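Local structure of aldose-aldose oxidoreductase (Caulobacter crescentus, 5A04) at residues Gly130-Phe135 with Thr265-Gln270; Arg20-Arg25 with Asn291-Gln296; Gln136-Glu141 with Arg283-Gln288. The protein catalyses the oxidation of one aldose coupled to the reduction of another, probably shuttling hydride through a bound NADP(H) cofactor. All blocks are in the same frame, centred on the assembly; numbering follows the deposited sequence.

Interaction 1: residues Gly130-Phe135 with Thr265-Gln270; sequences GYRSRF and TSYQGQ. With NDP (NADPH dihydro-nicotinamide-adenine-dinucleotide phosphate), chain G; BGC (beta-D-glucopyranose), chain H.
Arg132 meets the loop 265-270 with the end of its guanidinium: NH1 and NH2 both point at the carbonyl oxygen of Thr265. NH2 approaches Thr265 O almost in line with its C=O bond, at 2.9 Å, whereas NH1 reaches the same oxygen from well above the carbonyl plane. Thr265 O lies close to the guanidinium plane, as an end-on grip requires. A weak bond runs from NH1 to Ser266 O, and Gln292 gives NH1 a further acceptor. The neighbouring edge serves the cofactor: NE lies 2.8 Å from the nicotinamide oxygen O7N of NADPH, and NH2 shares that acceptor. From CG to NE the chain is extended, which carries the guanidinium from the 3-10 turn to the carboxamide. Tyr267 turns the CD1 edge of its ring to one face of the guanidinium, 3.6 Å above the plane and toward the rim; the ring continues past the arginine until OH lies 3.3 Å from NADPH C4N, the carbon that carries the hydride. Beside them, Ser133 OG packs on the methyl Thr265 CG2 at 3.4 Å, while Thr265 OG1 turns to His161. With edge and face both engaged, the guanidinium is probably restrained from turning, and its two bonds to O7N should help orient the carboxamide. This is the nicotinamide end of a dinucleotide site, built where a Rossmann domain meets the alpha/beta domain, with glucose bound alongside.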
loop_
_atom_site.group_PDB
_atom_site.type_symbol
_atom_site.label_atom_id
_atom_site.label_comp_id
_atom_site.label_asym_id
_atom_site.label_seq_id
_atom_site.Cartn_x
_atom_site.Cartn_y
_atom_site.Cartn_z
ATOM N N GLY A 130 20.700 12.834 -7.493
ATOM C CA GLY A 130 21.059 12.250 -6.210
ATOM C C GLY A 130 20.108 11.185 -5.695
ATOM O O GLY A 130 19.556 11.319 -4.600
ATOM N N TYR A 131 19.926 10.116 -6.464
ATOM C CA TYR A 131 19.122 8.987 -5.997
ATOM C C TYR A 131 19.995 8.000 -5.215
ATOM O O TYR A 131 20.334 6.916 -5.698
ATOM C CB TYR A 131 18.429 8.291 -7.175
ATOM C CG TYR A 131 17.335 9.126 -7.850
ATOM C CD1 TYR A 131 16.196 9.521 -7.150
ATOM C CD2 TYR A 131 17.434 9.484 -9.190
ATOM C CE1 TYR A 131 15.184 10.273 -7.773
ATOM C CE2 TYR A 131 16.419 10.227 -9.819
ATOM C CZ TYR A 131 15.308 10.607 -9.100
ATOM O OH TYR A 131 14.311 11.326 -9.713
ATOM N N ARG A 132 20.333 8.392 -3.993
ATOM C CA ARG A 132 21.284 7.645 -3.163
ATOM C C ARG A 132 20.843 6.211 -2.881
ATOM O O ARG A 132 21.681 5.345 -2.617
ATOM C CB ARG A 132 21.507 8.380 -1.842
ATOM C CG ARG A 132 20.229 8.758 -1.118
ATOM C CD ARG A 132 20.496 9.294 0.289
ATOM N NE ARG A 132 19.247 9.796 0.849
ATOM C CZ ARG A 132 18.328 9.038 1.439
ATOM N NH1 ARG A 132 18.532 7.727 1.609
ATOM N NH2 ARG A 132 17.204 9.596 1.874
ATOM N N SER A 133 19.536 5.951 -2.926
ATOM C CA SER A 133 19.044 4.608 -2.597
ATOM C C SER A 133 19.586 3.543 -3.546
ATOM O O SER A 133 19.642 2.375 -3.189
ATOM C CB SER A 133 17.509 4.574 -2.592
ATOM O OG SER A 133 17.003 5.427 -1.572
ATOM N N ARG A 134 19.988 3.942 -4.752
ATOM C CA ARG A 134 20.544 2.992 -5.711
ATOM C C ARG A 134 21.928 2.505 -5.285
ATOM O O ARG A 134 22.481 1.608 -5.906
ATOM C CB ARG A 134 20.620 3.609 -7.107
ATOM C CG ARG A 134 19.239 3.990 -7.697
ATOM C CD ARG A 134 18.398 2.750 -8.048
ATOM N NE ARG A 134 19.070 1.896 -9.026
ATOM C CZ ARG A 134 18.991 2.073 -10.342
ATOM N NH1 ARG A 134 18.258 3.069 -10.838
ATOM N NH2 ARG A 134 19.635 1.252 -11.166
ATOM N N PHE A 135 22.474 3.103 -4.226
ATOM C CA PHE A 135 23.792 2.744 -3.706
ATOM C C PHE A 135 23.712 2.164 -2.303
ATOM O O PHE A 135 24.735 1.947 -1.653
ATOM C CB PHE A 135 24.707 3.976 -3.723
ATOM C CG PHE A 135 24.806 4.583 -5.083
ATOM C CD1 PHE A 135 25.667 4.042 -6.019
ATOM C CD2 PHE A 135 23.971 5.634 -5.459
ATOM C CE1 PHE A 135 25.736 4.568 -7.309
ATOM C CE2 PHE A 135 24.028 6.159 -6.748
ATOM C CZ PHE A 135 24.904 5.621 -7.675
ATOM N N THR A 265 14.334 3.813 2.564
ATOM C CA THR A 265 15.166 4.821 1.882
ATOM C C THR A 265 15.623 5.900 2.860
ATOM O O THR A 265 15.906 7.043 2.493
ATOM C CB THR A 265 14.399 5.456 0.701
ATOM O OG1 THR A 265 13.235 6.112 1.196
ATOM C CG2 THR A 265 13.979 4.376 -0.314
ATOM N N SER A 266 15.693 5.514 4.122
ATOM C CA SER A 266 16.170 6.400 5.176
ATOM C C SER A 266 17.691 6.557 5.112
ATOM O O SER A 266 18.357 5.856 4.356
ATOM C CB SER A 266 15.748 5.845 6.525
ATOM O OG SER A 266 16.116 4.483 6.613
ATOM N N TYR A 267 18.239 7.479 5.896
ATOM C CA TYR A 267 19.692 7.698 5.903
ATOM C C TYR A 267 20.426 6.477 6.466
ATOM O O TYR A 267 21.532 6.138 6.037
ATOM C CB TYR A 267 20.048 8.952 6.716
ATOM C CG TYR A 267 19.434 10.253 6.223
ATOM C CD1 TYR A 267 19.120 10.448 4.876
ATOM C CD2 TYR A 267 19.184 11.302 7.106
ATOM C CE1 TYR A 267 18.571 11.644 4.434
ATOM C CE2 TYR A 267 18.628 12.500 6.667
ATOM C CZ TYR A 267 18.321 12.661 5.330
ATOM O OH TYR A 267 17.770 13.845 4.885
ATOM N N GLN A 268 19.803 5.829 7.447
ATOM C CA GLN A 268 20.312 4.590 8.009
ATOM C C GLN A 268 19.155 3.784 8.596
ATOM O O GLN A 268 18.010 4.242 8.614
ATOM C CB GLN A 268 21.358 4.878 9.093
ATOM C CG GLN A 268 20.872 5.860 10.153
ATOM C CD GLN A 268 21.966 6.250 11.145
ATOM O OE1 GLN A 268 23.089 5.745 11.086
ATOM N NE2 GLN A 268 21.637 7.157 12.057
ATOM N N GLY A 269 19.457 2.591 9.079
ATOM C CA GLY A 269 18.475 1.821 9.831
ATOM C C GLY A 269 17.620 0.863 9.021
ATOM O O GLY A 269 16.710 0.230 9.574
ATOM N N GLN A 270 17.917 0.740 7.728
ATOM C CA GLN A 270 17.227 -0.221 6.852
ATOM C C GLN A 270 17.118 -1.619 7.466
ATOM O O GLN A 270 18.078 -2.134 8.047
ATOM C CB GLN A 270 17.947 -0.336 5.504
ATOM C CG GLN A 270 17.526 0.700 4.459
ATOM C CD GLN A 270 18.176 2.061 4.652
ATOM O OE1 GLN A 270 18.889 2.305 5.636
ATOM N NE2 GLN A 270 17.949 2.957 3.693
HETATM P PA NDP G . 17.546 23.480 3.432
HETATM O O1A NDP G . 16.467 24.505 3.459
HETATM O O2A NDP G . 17.951 22.818 4.720
HETATM O O5B NDP G . 18.904 24.094 2.737
HETATM C C5B NDP G . 18.558 24.726 1.537
HETATM C C4B NDP G . 19.739 25.655 1.222
HETATM O O4B NDP G . 19.665 26.134 -0.122
HETATM C C3B NDP G . 19.691 26.892 2.148
HETATM O O3B NDP G . 20.331 26.646 3.360
HETATM C C2B NDP G . 20.555 27.876 1.349
HETATM O O2B NDP G . 21.833 27.650 1.489
HETATM C C1B NDP G . 20.205 27.440 -0.138
HETATM N N9A NDP G . 19.264 28.360 -0.783
HETATM C C8A NDP G . 19.485 29.111 -1.933
HETATM N N7A NDP G . 18.435 29.887 -2.266
HETATM C C5A NDP G . 17.482 29.624 -1.278
HETATM C C6A NDP G . 16.179 30.113 -1.069
HETATM N N6A NDP G . 15.634 31.031 -1.940
HETATM N N1A NDP G . 15.420 29.699 -0.008
HETATM C C2A NDP G . 16.035 28.776 0.821
HETATM N N3A NDP G . 17.250 28.220 0.747
HETATM C C4A NDP G . 17.977 28.673 -0.333
HETATM O O3 NDP G . 16.893 22.370 2.384
HETATM P PN NDP G . 17.511 20.864 2.443
HETATM O O1N NDP G . 18.985 20.833 2.418
HETATM O O2N NDP G . 16.649 19.906 3.234
HETATM O O5D NDP G . 17.053 20.345 0.826
HETATM C C5D NDP G . 17.760 21.005 -0.187
HETATM C C4D NDP G . 17.697 20.098 -1.448
HETATM O O4D NDP G . 18.201 18.775 -1.088
HETATM C C3D NDP G . 16.216 19.871 -1.929
HETATM O O3D NDP G . 16.184 19.752 -3.364
HETATM C C2D NDP G . 15.844 18.530 -1.312
HETATM O O2D NDP G . 14.916 17.811 -2.107
HETATM C C1D NDP G . 17.229 17.795 -1.375
HETATM N N1N NDP G . 17.324 16.798 -0.306
HETATM C C2N NDP G . 17.672 15.492 -0.606
HETATM C C3N NDP G . 17.782 14.581 0.406
HETATM C C7N NDP G . 18.144 13.199 0.093
HETATM O O7N NDP G . 18.096 12.295 0.947
HETATM N N7N NDP G . 18.565 12.887 -1.196
HETATM C C4N NDP G . 17.540 14.936 1.832
HETATM C C5N NDP G . 17.136 16.334 2.040
HETATM C C6N NDP G . 17.051 17.191 1.024
HETATM P P2B NDP G . 22.881 29.011 1.626
HETATM O O1X NDP G . 22.485 29.788 0.391
HETATM O O2X NDP G . 22.406 29.551 2.940
HETATM O O3X NDP G . 24.262 28.359 1.605
HETATM C C2 BGC H . 13.589 14.711 1.526
HETATM C C3 BGC H . 13.539 15.036 3.025
HETATM C C4 BGC H . 13.276 13.789 3.817
HETATM C C5 BGC H . 14.249 12.682 3.443
HETATM C C6 BGC H . 13.797 11.358 4.112
HETATM C C1 BGC H . 14.616 13.681 1.368
HETATM O O1 BGC H . 14.827 13.419 -0.020
HETATM O O2 BGC H . 13.912 15.895 0.809
HETATM O O3 BGC H . 12.500 15.984 3.212
HETATM O O4 BGC H . 13.383 14.076 5.203
HETATM O O5 BGC H . 14.257 12.475 2.049
HETATM O O6 BGC H . 14.794 10.343 3.940
#

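Interaction 2: residues Arg20-Arg25 with Asn291-Gln296; sequences RIIMPR and NQFSAQ
Apolar packing centres on Phe293, which faces the helix 16-22 from the first turn of helix 292-306. The methyl Ile21 CG2 sits over one face of its ring in a CH-pi contact, 3.8 Å from the centroid, closest to the CE1 side. It gets there because CG2 stands opposite the backbone N while CG1 takes the place beside it (chi1 -50°). Ile22 adds its CD1 at 4.1 Å from Phe293 CD1, and the opposite face of the ring is covered by CG of Gln292. A flat aromatic gives the isoleucine methyl a broad face to rest on and the Gln292 methylene the other, where two helices come together beside the cofactor.

Arg25 contributes mainly its hydrocarbon part. Its CG lies 3.8 Å from Phe293 CB; the bend at chi2 brings CD to the Asn291 amide, whose plane stands 86° from the guanidinium, and the bend at chi3 turns NE onward. The charge itself is paired with Glu28 through NE.

The polar contacts surround Ser294. Its OG donates to Arg25 O at 2.6 Å, in the carbonyl plane and on a lone pair, so the backbone oxygen of Arg25 is satisfied by a small hydroxyl. Asn291 is the N-cap: OD1 accepts from Ser294 N at 2.9 Å, nearly straight at 169°, and more weakly from Phe293 N, while ND2 donates to Ser294 OG. With an alanine at Asn291, the amides of Phe293 and Ser294 would probably lose their cap, and Ser294 OG the donor that helps to orient it.

Chemically, then, the two domains are joined by a greasy centre and a directional relay, amide to hydroxyl to carbonyl, which probably adds direction to a contact otherwise made by packing.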
loop_
_atom_site.group_PDB
_atom_site.type_symbol
_atom_site.label_atom_id
_atom_site.label_comp_id
_atom_site.label_asym_id
_atom_site.label_seq_id
_atom_site.Cartn_x
_atom_site.Cartn_y
_atom_site.Cartn_z
ATOM N N ARG A 20 24.806 18.630 7.102
ATOM C CA ARG A 20 24.642 17.558 8.083
ATOM C C ARG A 20 24.868 16.179 7.492
ATOM O O ARG A 20 25.373 15.286 8.172
ATOM C CB ARG A 20 23.251 17.603 8.718
ATOM C CG ARG A 20 23.132 18.517 9.930
ATOM C CD ARG A 20 23.365 19.983 9.595
ATOM N NE ARG A 20 22.960 20.845 10.707
ATOM C CZ ARG A 20 23.095 22.167 10.719
ATOM N NH1 ARG A 20 23.627 22.788 9.674
ATOM N NH2 ARG A 20 22.697 22.869 11.775
ATOM N N ILE A 21 24.495 15.993 6.226
ATOM C CA ILE A 21 24.503 14.655 5.657
ATOM C C ILE A 21 25.628 14.444 4.636
ATOM O O ILE A 21 26.435 13.527 4.774
ATOM C CB ILE A 21 23.148 14.328 5.008
ATOM C CG1 ILE A 21 22.004 14.649 5.975
ATOM C CG2 ILE A 21 23.114 12.871 4.587
ATOM C CD1 ILE A 21 22.057 13.832 7.290
ATOM N N ILE A 22 25.695 15.279 3.603
ATOM C CA ILE A 22 26.667 15.042 2.537
ATOM C C ILE A 22 28.122 15.385 2.922
ATOM O O ILE A 22 29.029 14.561 2.763
ATOM C CB ILE A 22 26.290 15.834 1.262
ATOM C CG1 ILE A 22 24.966 15.311 0.673
ATOM C CG2 ILE A 22 27.406 15.737 0.212
ATOM C CD1 ILE A 22 24.956 13.814 0.324
ATOM N N MET A 23 28.364 16.593 3.413
ATOM C CA MET A 23 29.754 17.027 3.558
ATOM C C MET A 23 30.592 16.139 4.510
ATOM O O MET A 23 31.761 15.884 4.215
ATOM C CB MET A 23 29.801 18.501 3.979
ATOM C CG MET A 23 29.607 19.433 2.754
ATOM S SD MET A 23 29.142 21.112 3.192
ATOM C CE MET A 23 30.589 21.671 4.079
ATOM N N PRO A 24 30.006 15.643 5.616
ATOM C CA PRO A 24 30.827 14.738 6.440
ATOM C C PRO A 24 31.202 13.437 5.739
ATOM O O PRO A 24 32.167 12.792 6.141
ATOM C CB PRO A 24 29.922 14.444 7.639
ATOM C CG PRO A 24 29.056 15.644 7.749
ATOM C CD PRO A 24 28.759 16.014 6.310
ATOM N N ARG A 25 30.447 13.045 4.712
ATOM C CA ARG A 25 30.667 11.746 4.090
ATOM C C ARG A 25 31.738 11.733 3.001
ATOM O O ARG A 25 32.001 10.687 2.400
ATOM C CB ARG A 25 29.339 11.208 3.545
ATOM C CG ARG A 25 28.285 11.024 4.654
ATOM C CD ARG A 25 28.435 9.715 5.437
ATOM N NE ARG A 25 29.637 9.645 6.284
ATOM C CZ ARG A 25 29.722 10.126 7.523
ATOM N NH1 ARG A 25 28.683 10.749 8.095
ATOM N NH2 ARG A 25 30.857 9.975 8.200
ATOM N N ASN A 291 29.178 3.525 2.579
ATOM C CA ASN A 291 27.814 3.987 2.809
ATOM C C ASN A 291 27.218 4.615 1.551
ATOM O O ASN A 291 27.950 5.021 0.641
ATOM C CB ASN A 291 27.789 4.988 3.964
ATOM C CG ASN A 291 28.474 6.301 3.606
ATOM O OD1 ASN A 291 27.871 7.166 2.976
ATOM N ND2 ASN A 291 29.746 6.451 3.998
ATOM N N GLN A 292 25.892 4.709 1.514
ATOM C CA GLN A 292 25.203 5.175 0.304
ATOM C C GLN A 292 25.615 6.588 -0.141
ATOM O O GLN A 292 25.579 6.892 -1.336
ATOM C CB GLN A 292 23.680 5.129 0.512
ATOM C CG GLN A 292 23.159 6.016 1.647
ATOM C CD GLN A 292 21.657 5.869 1.867
ATOM O OE1 GLN A 292 20.878 5.880 0.908
ATOM N NE2 GLN A 292 21.245 5.715 3.132
ATOM N N PHE A 293 25.985 7.454 0.800
ATOM C CA PHE A 293 26.304 8.842 0.458
ATOM C C PHE A 293 27.666 8.922 -0.220
ATOM O O PHE A 293 27.801 9.487 -1.305
ATOM C CB PHE A 293 26.261 9.728 1.711
ATOM C CG PHE A 293 24.986 9.585 2.483
ATOM C CD1 PHE A 293 23.827 10.222 2.065
ATOM C CD2 PHE A 293 24.937 8.781 3.606
ATOM C CE1 PHE A 293 22.645 10.062 2.771
ATOM C CE2 PHE A 293 23.756 8.622 4.320
ATOM C CZ PHE A 293 22.609 9.263 3.897
ATOM N N SER A 294 28.677 8.347 0.424
ATOM C CA SER A 294 30.011 8.298 -0.164
ATOM C C SER A 294 30.009 7.530 -1.476
ATOM O O SER A 294 30.722 7.887 -2.418
ATOM C CB SER A 294 30.994 7.642 0.813
ATOM O OG SER A 294 30.935 8.308 2.065
ATOM N N ALA A 295 29.225 6.458 -1.529
ATOM C CA ALA A 295 29.088 5.693 -2.769
ATOM C C ALA A 295 28.471 6.532 -3.897
ATOM O O ALA A 295 28.866 6.421 -5.060
ATOM C CB ALA A 295 28.249 4.448 -2.524
ATOM N N GLN A 296 27.485 7.346 -3.554
ATOM C CA GLN A 296 26.836 8.195 -4.558
ATOM C C GLN A 296 27.850 9.201 -5.108
ATOM O O GLN A 296 27.977 9.374 -6.324
ATOM C CB GLN A 296 25.621 8.916 -3.951
ATOM C CG GLN A 296 24.933 9.876 -4.933
ATOM C CD GLN A 296 23.994 10.832 -4.232
ATOM O OE1 GLN A 296 22.895 10.455 -3.848
ATOM N NE2 GLN A 296 24.418 12.081 -4.073
#

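Interaction 3: residues Gln136-Glu141 with Arg283-Gln288; sequences QAHNIE and REPAPQ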
loop_
_atom_site.group_PDB
_atom_site.type_symbol
_atom_site.label_atom_id
_atom_site.label_comp_id
_atom_site.label_asym_id
_atom_site.label_seq_id
_atom_site.Cartn_x
_atom_site.Cartn_y
_atom_site.Cartn_z
ATOM N N GLN A 136 22.489 1.915 -1.851
ATOM C CA GLN A 136 22.231 1.501 -0.471
ATOM C C GLN A 136 22.068 -0.019 -0.443
ATOM O O GLN A 136 21.411 -0.592 -1.311
ATOM C CB GLN A 136 20.998 2.231 0.066
ATOM C CG GLN A 136 20.813 2.196 1.571
ATOM C CD GLN A 136 20.327 0.852 2.061
ATOM O OE1 GLN A 136 19.558 0.178 1.377
ATOM N NE2 GLN A 136 20.768 0.453 3.260
ATOM N N ALA A 137 22.702 -0.671 0.536
ATOM C CA ALA A 137 22.896 -2.128 0.505
ATOM C C ALA A 137 21.602 -2.932 0.384
ATOM O O ALA A 137 21.515 -3.875 -0.414
ATOM C CB ALA A 137 23.659 -2.578 1.762
ATOM N N HIS A 138 20.602 -2.563 1.173
ATOM C CA HIS A 138 19.342 -3.315 1.163
ATOM C C HIS A 138 18.590 -3.114 -0.144
ATOM O O HIS A 138 18.014 -4.058 -0.686
ATOM C CB HIS A 138 18.457 -2.918 2.346
ATOM C CG HIS A 138 19.105 -3.134 3.684
ATOM N ND1 HIS A 138 20.181 -2.391 4.117
ATOM C CD2 HIS A 138 18.820 -4.003 4.687
ATOM C CE1 HIS A 138 20.539 -2.795 5.324
ATOM N NE2 HIS A 138 19.730 -3.774 5.695
ATOM N N ASN A 139 18.587 -1.888 -0.653
ATOM C CA ASN A 139 17.934 -1.621 -1.939
ATOM C C ASN A 139 18.589 -2.405 -3.069
ATOM O O ASN A 139 17.911 -3.001 -3.908
ATOM C CB ASN A 139 17.951 -0.116 -2.242
ATOM C CG ASN A 139 16.899 0.635 -1.466
ATOM O OD1 ASN A 139 15.792 0.854 -1.963
ATOM N ND2 ASN A 139 17.218 1.013 -0.229
ATOM N N ILE A 140 19.915 -2.418 -3.089
ATOM C CA ILE A 140 20.645 -3.180 -4.090
ATOM C C ILE A 140 20.280 -4.668 -4.011
ATOM O O ILE A 140 20.038 -5.306 -5.034
ATOM C CB ILE A 140 22.156 -2.975 -3.922
ATOM C CG1 ILE A 140 22.516 -1.538 -4.324
ATOM C CG2 ILE A 140 22.937 -3.960 -4.771
ATOM C CD1 ILE A 140 23.937 -1.155 -4.001
ATOM N N GLU A 141 20.189 -5.193 -2.791
ATOM C CA GLU A 141 19.794 -6.589 -2.577
ATOM C C GLU A 141 18.379 -6.889 -3.108
ATOM O O GLU A 141 18.166 -7.915 -3.754
ATOM C CB GLU A 141 19.879 -6.935 -1.089
ATOM C CG GLU A 141 19.676 -8.422 -0.783
ATOM C CD GLU A 141 20.953 -9.255 -0.903
ATOM O OE1 GLU A 141 22.056 -8.688 -1.049
ATOM O OE2 GLU A 141 20.848 -10.499 -0.849
ATOM N N ARG A 283 16.468 -10.713 6.401
ATOM C CA ARG A 283 17.512 -11.022 5.441
ATOM C C ARG A 283 18.583 -9.939 5.493
ATOM O O ARG A 283 18.273 -8.750 5.399
ATOM C CB ARG A 283 16.923 -11.136 4.032
ATOM C CG ARG A 283 17.931 -11.470 2.970
ATOM C CD ARG A 283 17.284 -11.477 1.604
ATOM N NE ARG A 283 18.270 -11.686 0.549
ATOM C CZ ARG A 283 18.459 -12.840 -0.077
ATOM N NH1 ARG A 283 17.722 -13.898 0.247
ATOM N NH2 ARG A 283 19.380 -12.932 -1.032
ATOM N N GLU A 284 19.837 -10.348 5.658
ATOM C CA GLU A 284 20.954 -9.409 5.619
ATOM C C GLU A 284 21.485 -9.243 4.207
ATOM O O GLU A 284 21.818 -10.217 3.551
ATOM C CB GLU A 284 22.085 -9.878 6.531
ATOM C CG GLU A 284 22.005 -9.319 7.926
ATOM C CD GLU A 284 22.161 -7.812 7.949
ATOM O OE1 GLU A 284 23.152 -7.288 7.384
ATOM O OE2 GLU A 284 21.290 -7.150 8.538
ATOM N N PRO A 285 21.577 -7.995 3.728
ATOM C CA PRO A 285 22.060 -7.801 2.360
ATOM C C PRO A 285 23.561 -8.047 2.251
ATOM O O PRO A 285 24.265 -7.935 3.250
ATOM C CB PRO A 285 21.733 -6.330 2.082
ATOM C CG PRO A 285 21.824 -5.684 3.446
ATOM C CD PRO A 285 21.266 -6.723 4.405
ATOM N N ALA A 286 24.038 -8.361 1.055
ATOM C CA ALA A 286 25.473 -8.422 0.821
ATOM C C ALA A 286 26.086 -7.076 1.200
ATOM O O ALA A 286 25.541 -6.025 0.851
ATOM C CB ALA A 286 25.766 -8.761 -0.620
ATOM N N PRO A 287 27.201 -7.106 1.935
ATOM C CA PRO A 287 27.904 -5.882 2.352
ATOM C C PRO A 287 28.311 -5.002 1.181
ATOM O O PRO A 287 28.740 -5.524 0.156
ATOM C CB PRO A 287 29.143 -6.421 3.073
ATOM C CG PRO A 287 28.743 -7.786 3.535
ATOM C CD PRO A 287 27.835 -8.323 2.477
ATOM N N GLN A 288 28.178 -3.682 1.329
ATOM C CA GLN A 288 28.678 -2.745 0.319
ATOM C C GLN A 288 30.001 -2.150 0.792
ATOM O O GLN A 288 30.256 -2.098 1.996
ATOM C CB GLN A 288 27.662 -1.628 0.040
ATOM C CG GLN A 288 26.393 -2.092 -0.687
ATOM C CD GLN A 288 26.660 -2.600 -2.101
ATOM O OE1 GLN A 288 27.343 -1.946 -2.898
ATOM N NE2 GLN A 288 26.098 -3.760 -2.425
HETATM O O HOH W 1 23.983 -5.251 -1.154
#
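The charged contact pairs Glu141 with Arg283. NE and NH2 of the arginine both grip OE2 side-on, in a salt bridge whose shorter arm, NH2 to OE2, measures 2.8 Å; the carboxylate lies near the guanidinium plane but is turned 42° from it. The glutamate's other oxygen binds backbone: Ala286 N donates to OE1 at 2.9 Å in a nearly straight bond, approaching from above the carboxylate plane. A bend at chi2 (85°) swings the carboxylate across Pro285, so one acidic group can hold both a side chain and a main chain of the loop 283-288.

Apolar contact centres on Pro285. Its CG stands over the middle of the His138 ring in a CH-pi contact, 3.5 Å from the centroid and only 3° off the normal. Proline's rigid ring also lies against Ala137 CB and Glu141 CB. Gln288 supports the other flank, with CG against Ala137 and its amide beside a methyl: Ile140 CD1 lies 3.6 Å from Gln288 CD. The small Ala137 lets the loop come this close.

One water joins backbone to loop, donating to Ala137 O and Ala286 O and accepting from Gln288 NE2.

Within the helix start, Gln136 OE1 accepts from Asn139 N and, from the opposite face of its plane, from Asn139 ND2. Gln136 NE2 donates to His138 ND1 at 3.0 Å, which helps fix the imidazole under the proline.

The arrangement is a glutamine N-cap followed by the first turn of helix 137-147, against which a proline-rich surface loop packs on its way from strand 280-282 to helix 292-306.

How the interactions relate
From the N terminus, the chain passes through helix 16-22 in the Rossmann domain, and residues 20-25 wait for 291-296 far downstream: interaction 2 closes the longest loop and encloses the other two. Past the last parallel strand, 127-129, come 130-135 and then 136-141, directly continuous. Their partners follow in the same order, 265-270 before 283-288, so interactions 1 and 3 cross. Interaction 1 ties the exit from the parallel sheet to a loop of the mixed sheet at the cofactor, and interaction 3 ties helix 137-147 to the surface loop. Gln292 bridges interactions 1 and 2, touching Arg132 and Ser266, and also packs on Gln136 of interaction 3.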